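PDB 2GH9: maltose/maltodextrin-binding protein from Thermus thermophilus, which binds maltotriose and, as a periplasmic binding protein, probably hands the sugar to a membrane transporter. Local coordinates for residues I3-H8 and A56-T61; Q44-G49 and A73-P78. All blocks are in the same frame, centred on the assembly; numbering follows the deposited sequence.

Interaction 1 pairs two neighbouring parallel strands at 3-8 and 56-61, and interaction 2 sets the helix that runs between them in the chain, at 44-49, against the loop at 73-78. Their centres lie about 12 Å apart and they touch through Phe-46 and Trp-6: Phe-46 CE1 comes within 3.4 Å of Val-59 CG2, while Trp-6 CZ3 sits 3.6 Å from Lys-45 CB. Helix 39-49 thus covers the sheet face that carries Trp-6 and Val-59. The sugar is met directly by interaction 1, through His-8, just past the end of strand 3-7; interaction 2 lies farther back, with the side chain of Ile-47 about 10 Å from a bound glucose unit.

Interaction 1: I3-H8 and A56-T61; sequences ITVWTH and ADLVVT. With GLC (alpha-D-glucopyranose), chain B.
Trp-6 lays its indole over Ala-56, whose CB sits 3.5 Å from the centroid of the five-membered ring and only 9° off its normal, a CH-pi contact over the face. Ala-56 CB also lies 3.3 Å from Thr-4 OG1. On the opposite face of the sheet, Val-5 CG2 meets Leu-58 CD2 at 3.8 Å; next to it, where the chain turns, Val-5 CG1 touches Val-60 CG2 at 3.6 Å. Between the strands, Leu-58 N bonds to Thr-4 O, Trp-6 N to Leu-58 O and Val-60 N to Trp-6 O. Near the start, Asp-57 OD2 takes Thr-4 N at 2.9 Å through its anti lone pair, its other oxygen going to Ser-277. At the far end Thr-7 OG1 donates to Val-60 O at 2.6 Å. His-8, its CG between backbone N and carbonyl carbon (chi1 53°), holds two partners at its ring edge: Thr-61 O, weakly, from NE2, and glucose O2, 2.8 Å from ND1. An alanine here would probably leave glucose O2 and Thr-61 O without their ring partners and open a gap between them. Parallel strands ending at a ligand are typical of the alpha/beta lobe of periplasmic binding proteins, here reaching the maltotriose pocket.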
loop_
_atom_site.group_PDB
_atom_site.type_symbol
_atom_site.label_atom_id
_atom_site.label_comp_id
_atom_site.label_asym_id
_atom_site.label_seq_id
_atom_site.Cartn_x
_atom_site.Cartn_y
_atom_site.Cartn_z
ATOM N N ILE A 3 4.706 17.527 -20.796
ATOM C CA ILE A 3 5.259 16.493 -19.911
ATOM C C ILE A 3 4.264 15.349 -19.779
ATOM O O ILE A 3 3.073 15.554 -19.954
ATOM C CB ILE A 3 5.628 17.033 -18.523
ATOM C CG1 ILE A 3 4.454 17.808 -17.903
ATOM C CG2 ILE A 3 6.902 17.891 -18.615
ATOM C CD1 ILE A 3 4.594 18.024 -16.447
ATOM N N THR A 4 4.764 14.147 -19.484
ATOM C CA THR A 4 3.898 12.984 -19.308
ATOM C C THR A 4 3.990 12.452 -17.882
ATOM O O THR A 4 5.050 12.489 -17.249
ATOM C CB THR A 4 4.185 11.877 -20.335
ATOM O OG1 THR A 4 5.460 11.290 -20.073
ATOM C CG2 THR A 4 4.171 12.454 -21.767
ATOM N N VAL A 5 2.836 12.005 -17.386
ATOM C CA VAL A 5 2.680 11.443 -16.043
ATOM C C VAL A 5 2.187 10.012 -16.179
ATOM O O VAL A 5 1.173 9.786 -16.798
ATOM C CB VAL A 5 1.640 12.234 -15.214
ATOM C CG1 VAL A 5 1.482 11.656 -13.773
ATOM C CG2 VAL A 5 2.023 13.685 -15.162
ATOM N N TRP A 6 2.926 9.060 -15.615
ATOM C CA TRP A 6 2.403 7.705 -15.407
ATOM C C TRP A 6 1.684 7.636 -14.079
ATOM O O TRP A 6 2.213 8.123 -13.069
ATOM C CB TRP A 6 3.530 6.684 -15.421
ATOM C CG TRP A 6 4.040 6.394 -16.780
ATOM C CD1 TRP A 6 3.505 6.804 -17.968
ATOM C CD2 TRP A 6 5.177 5.599 -17.100
ATOM N NE1 TRP A 6 4.262 6.341 -19.009
ATOM C CE2 TRP A 6 5.287 5.580 -18.506
ATOM C CE3 TRP A 6 6.132 4.914 -16.332
ATOM C CZ2 TRP A 6 6.305 4.889 -19.167
ATOM C CZ3 TRP A 6 7.139 4.230 -16.986
ATOM C CH2 TRP A 6 7.220 4.224 -18.399
ATOM N N THR A 7 0.484 7.052 -14.080
ATOM C CA THR A 7 -0.274 6.864 -12.835
ATOM C C THR A 7 -1.000 5.520 -12.780
ATOM O O THR A 7 -1.444 5.011 -13.803
ATOM C CB THR A 7 -1.324 8.002 -12.637
ATOM O OG1 THR A 7 -1.905 7.889 -11.345
ATOM C CG2 THR A 7 -2.412 7.953 -13.698
ATOM N N HIS A 8 -1.138 4.985 -11.571
ATOM C CA HIS A 8 -1.933 3.773 -11.305
ATOM C C HIS A 8 -3.314 4.109 -10.740
ATOM O O HIS A 8 -4.093 3.218 -10.349
ATOM C CB HIS A 8 -1.206 2.812 -10.359
ATOM C CG HIS A 8 -0.730 3.427 -9.073
ATOM N ND1 HIS A 8 -1.487 3.431 -7.919
ATOM C CD2 HIS A 8 0.462 3.987 -8.739
ATOM C CE1 HIS A 8 -0.801 4.007 -6.945
ATOM N NE2 HIS A 8 0.395 4.329 -7.409
ATOM N N ALA A 56 8.013 8.169 -18.528
ATOM C CA ALA A 56 7.350 9.445 -18.262
ATOM C C ALA A 56 8.212 10.406 -17.459
ATOM O O ALA A 56 9.165 10.002 -16.787
ATOM C CB ALA A 56 6.019 9.217 -17.506
ATOM N N ASP A 57 7.843 11.683 -17.518
ATOM C CA ASP A 57 8.562 12.740 -16.816
ATOM C C ASP A 57 8.361 12.661 -15.317
ATOM O O ASP A 57 9.210 13.106 -14.567
ATOM C CB ASP A 57 8.113 14.110 -17.344
ATOM C CG ASP A 57 8.521 14.318 -18.791
ATOM O OD1 ASP A 57 9.731 14.444 -19.027
ATOM O OD2 ASP A 57 7.663 14.298 -19.685
ATOM N N LEU A 58 7.221 12.125 -14.885
ATOM C CA LEU A 58 6.982 11.886 -13.469
ATOM C C LEU A 58 6.035 10.707 -13.236
ATOM O O LEU A 58 5.360 10.233 -14.155
ATOM C CB LEU A 58 6.499 13.158 -12.730
ATOM C CG LEU A 58 5.313 14.030 -13.135
ATOM C CD1 LEU A 58 4.954 15.001 -12.014
ATOM C CD2 LEU A 58 5.626 14.787 -14.405
ATOM N N VAL A 59 6.061 10.185 -12.010
ATOM C CA VAL A 59 5.120 9.130 -11.608
ATOM C C VAL A 59 4.367 9.685 -10.430
ATOM O O VAL A 59 4.980 10.101 -9.446
ATOM C CB VAL A 59 5.792 7.799 -11.207
ATOM C CG1 VAL A 59 4.713 6.698 -11.000
ATOM C CG2 VAL A 59 6.781 7.341 -12.252
ATOM N N VAL A 60 3.049 9.766 -10.584
ATOM C CA VAL A 60 2.113 10.157 -9.532
ATOM C C VAL A 60 1.170 8.967 -9.278
ATOM O O VAL A 60 0.209 8.771 -10.036
ATOM C CB VAL A 60 1.290 11.356 -9.980
ATOM C CG1 VAL A 60 0.314 11.767 -8.886
ATOM C CG2 VAL A 60 2.209 12.539 -10.373
ATOM N N THR A 61 1.386 8.144 -8.251
ATOM C CA THR A 61 2.485 8.170 -7.296
ATOM C C THR A 61 3.144 6.786 -7.260
ATOM O O THR A 61 2.604 5.805 -7.795
ATOM C CB THR A 61 1.961 8.475 -5.877
ATOM O OG1 THR A 61 0.764 7.703 -5.629
ATOM C CG2 THR A 61 1.668 9.999 -5.721
HETATM C C1 GLC B . -4.258 0.329 -7.399
HETATM C C2 GLC B . -4.039 1.342 -6.276
HETATM C C3 GLC B . -2.802 0.965 -5.484
HETATM C C4 GLC B . -2.957 -0.464 -4.941
HETATM C C5 GLC B . -3.190 -1.469 -6.080
HETATM C C6 GLC B . -3.524 -2.871 -5.535
HETATM O O1 GLC B . -3.218 0.494 -8.359
HETATM O O2 GLC B . -3.945 2.683 -6.805
HETATM O O3 GLC B . -2.551 1.892 -4.415
HETATM O O4 GLC B . -1.734 -0.860 -4.346
HETATM O O5 GLC B . -4.267 -1.013 -6.897
HETATM O O6 GLC B . -3.802 -3.804 -6.596
#

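Interaction 2: Q44-G49 and A73-P78; sequences QKFILG and AGVLEP
The last turns of helix 39-49 run past an irregular loop, their backbones closest at Ile-47 and Val-75, with CA atoms 6.2 Å apart. Val-75 points toward the helix and fits against both Phe-46 and Ile-47. Its CG2 lies 3.8 Å from Phe-46 CD2, the two side chains running antiparallel, side by side, while its CG1 rests 3.8 Å from the backbone Ile-47 O. Phe-46 has CG anti to its backbone N (chi1 -156°), and its ring reaches the loop with CE2 3.5 Å from Val-75 O, which lies near the ring plane at the edge. Leu-76 CD2 makes a looser approach to Phe-46 CE2, at 4.3 Å. Beside this, Ile-47 turns CG2 onto Ala-73 CB at 3.7 Å. The packing between the segments is apolar, and Met-70 of helix 67-72 touches Phe-46, Ile-47 and Leu-76, extending the same cluster. Backbone bonds of Val-75 with Ala-275 and of Glu-77 with Val-273 tie the loop to the end of strand 265-273. After the Schellman motif at Gly-74 (phi 73°), which closes helix 67-72, the chain brings Val-75 and Leu-76 onto helix 39-49, a helix-to-loop packing within the alpha/beta lobe of a periplasmic binding protein.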
loop_
_atom_site.group_PDB
_atom_site.type_symbol
_atom_site.label_atom_id
_atom_site.label_comp_id
_atom_site.label_asym_id
_atom_site.label_seq_id
_atom_site.Cartn_x
_atom_site.Cartn_y
_atom_site.Cartn_z
ATOM N N GLN A 44 9.022 -1.616 -13.185
ATOM C CA GLN A 44 9.858 -2.187 -14.227
ATOM C C GLN A 44 9.899 -1.260 -15.441
ATOM O O GLN A 44 10.953 -1.012 -15.999
ATOM C CB GLN A 44 9.355 -3.580 -14.626
ATOM C CG GLN A 44 10.203 -4.238 -15.738
ATOM C CD GLN A 44 9.744 -5.620 -16.105
ATOM O OE1 GLN A 44 8.566 -5.836 -16.389
ATOM N NE2 GLN A 44 10.672 -6.569 -16.130
ATOM N N LYS A 45 8.745 -0.729 -15.831
ATOM C CA LYS A 45 8.671 0.163 -16.976
ATOM C C LYS A 45 9.562 1.378 -16.790
ATOM O O LYS A 45 10.248 1.806 -17.732
ATOM C CB LYS A 45 7.230 0.606 -17.223
ATOM C CG LYS A 45 6.438 -0.337 -18.111
ATOM C CD LYS A 45 4.935 -0.024 -18.062
ATOM C CE LYS A 45 4.586 1.188 -18.892
ATOM N NZ LYS A 45 4.838 0.950 -20.350
ATOM N N PHE A 46 9.547 1.936 -15.579
ATOM C CA PHE A 46 10.314 3.146 -15.263
ATOM C C PHE A 46 11.796 2.904 -15.128
ATOM O O PHE A 46 12.608 3.672 -15.636
ATOM C CB PHE A 46 9.823 3.760 -13.956
ATOM C CG PHE A 46 10.117 5.231 -13.828
ATOM C CD1 PHE A 46 9.292 6.172 -14.461
ATOM C CD2 PHE A 46 11.170 5.683 -13.054
ATOM C CE1 PHE A 46 9.527 7.533 -14.318
ATOM C CE2 PHE A 46 11.412 7.056 -12.920
ATOM C CZ PHE A 46 10.589 7.974 -13.557
ATOM N N ILE A 47 12.151 1.864 -14.388
ATOM C CA ILE A 47 13.570 1.546 -14.157
ATOM C C ILE A 47 14.268 1.200 -15.493
ATOM O O ILE A 47 15.337 1.739 -15.808
ATOM C CB ILE A 47 13.744 0.399 -13.142
ATOM C CG1 ILE A 47 13.473 0.891 -11.714
ATOM C CG2 ILE A 47 15.167 -0.174 -13.240
ATOM C CD1 ILE A 47 13.579 -0.206 -10.655
ATOM N N LEU A 48 13.651 0.319 -16.274
ATOM C CA LEU A 48 14.204 -0.077 -17.567
ATOM C C LEU A 48 14.100 1.035 -18.616
ATOM O O LEU A 48 15.055 1.291 -19.349
ATOM C CB LEU A 48 13.530 -1.351 -18.090
ATOM C CG LEU A 48 13.770 -2.667 -17.353
ATOM C CD1 LEU A 48 13.145 -3.826 -18.149
ATOM C CD2 LEU A 48 15.254 -2.921 -17.102
ATOM N N GLY A 49 12.949 1.700 -18.688
ATOM C CA GLY A 49 12.743 2.757 -19.679
ATOM C C GLY A 49 13.447 4.088 -19.423
ATOM O O GLY A 49 13.807 4.785 -20.361
ATOM N N ALA A 73 19.047 2.458 -9.489
ATOM C CA ALA A 73 19.007 2.429 -10.948
ATOM C C ALA A 73 19.267 3.815 -11.531
ATOM O O ALA A 73 19.276 3.995 -12.748
ATOM C CB ALA A 73 17.662 1.892 -11.447
ATOM N N GLY A 74 19.453 4.792 -10.662
ATOM C CA GLY A 74 19.782 6.152 -11.072
ATOM C C GLY A 74 18.612 6.894 -11.681
ATOM O O GLY A 74 18.800 7.970 -12.247
ATOM N N VAL A 75 17.389 6.360 -11.541
ATOM C CA VAL A 75 16.270 6.865 -12.350
ATOM C C VAL A 75 15.451 7.950 -11.691
ATOM O O VAL A 75 14.567 8.520 -12.339
ATOM C CB VAL A 75 15.330 5.720 -12.844
ATOM C CG1 VAL A 75 16.113 4.781 -13.755
ATOM C CG2 VAL A 75 14.644 4.976 -11.655
ATOM N N LEU A 76 15.745 8.240 -10.422
ATOM C CA LEU A 76 14.999 9.237 -9.636
ATOM C C LEU A 76 15.770 10.548 -9.556
ATOM O O LEU A 76 16.960 10.557 -9.258
ATOM C CB LEU A 76 14.743 8.751 -8.196
ATOM C CG LEU A 76 13.888 7.489 -7.968
ATOM C CD1 LEU A 76 13.604 7.289 -6.477
ATOM C CD2 LEU A 76 12.617 7.506 -8.781
ATOM N N GLU A 77 15.079 11.651 -9.824
ATOM C CA GLU A 77 15.636 12.985 -9.611
ATOM C C GLU A 77 15.580 13.335 -8.114
ATOM O O GLU A 77 14.498 13.329 -7.494
ATOM C CB GLU A 77 14.906 14.022 -10.491
ATOM C CG GLU A 77 15.319 15.505 -10.304
ATOM C CD GLU A 77 16.742 15.849 -10.785
ATOM O OE1 GLU A 77 17.421 14.995 -11.380
ATOM O OE2 GLU A 77 17.169 17.002 -10.576
ATOM N N PRO A 78 16.752 13.623 -7.505
ATOM C CA PRO A 78 16.749 14.225 -6.164
ATOM C C PRO A 78 15.957 15.538 -6.160
ATOM O O PRO A 78 16.170 16.381 -7.030
ATOM C CB PRO A 78 18.233 14.491 -5.898
ATOM C CG PRO A 78 18.938 13.506 -6.750
ATOM C CD PRO A 78 18.123 13.426 -8.004
#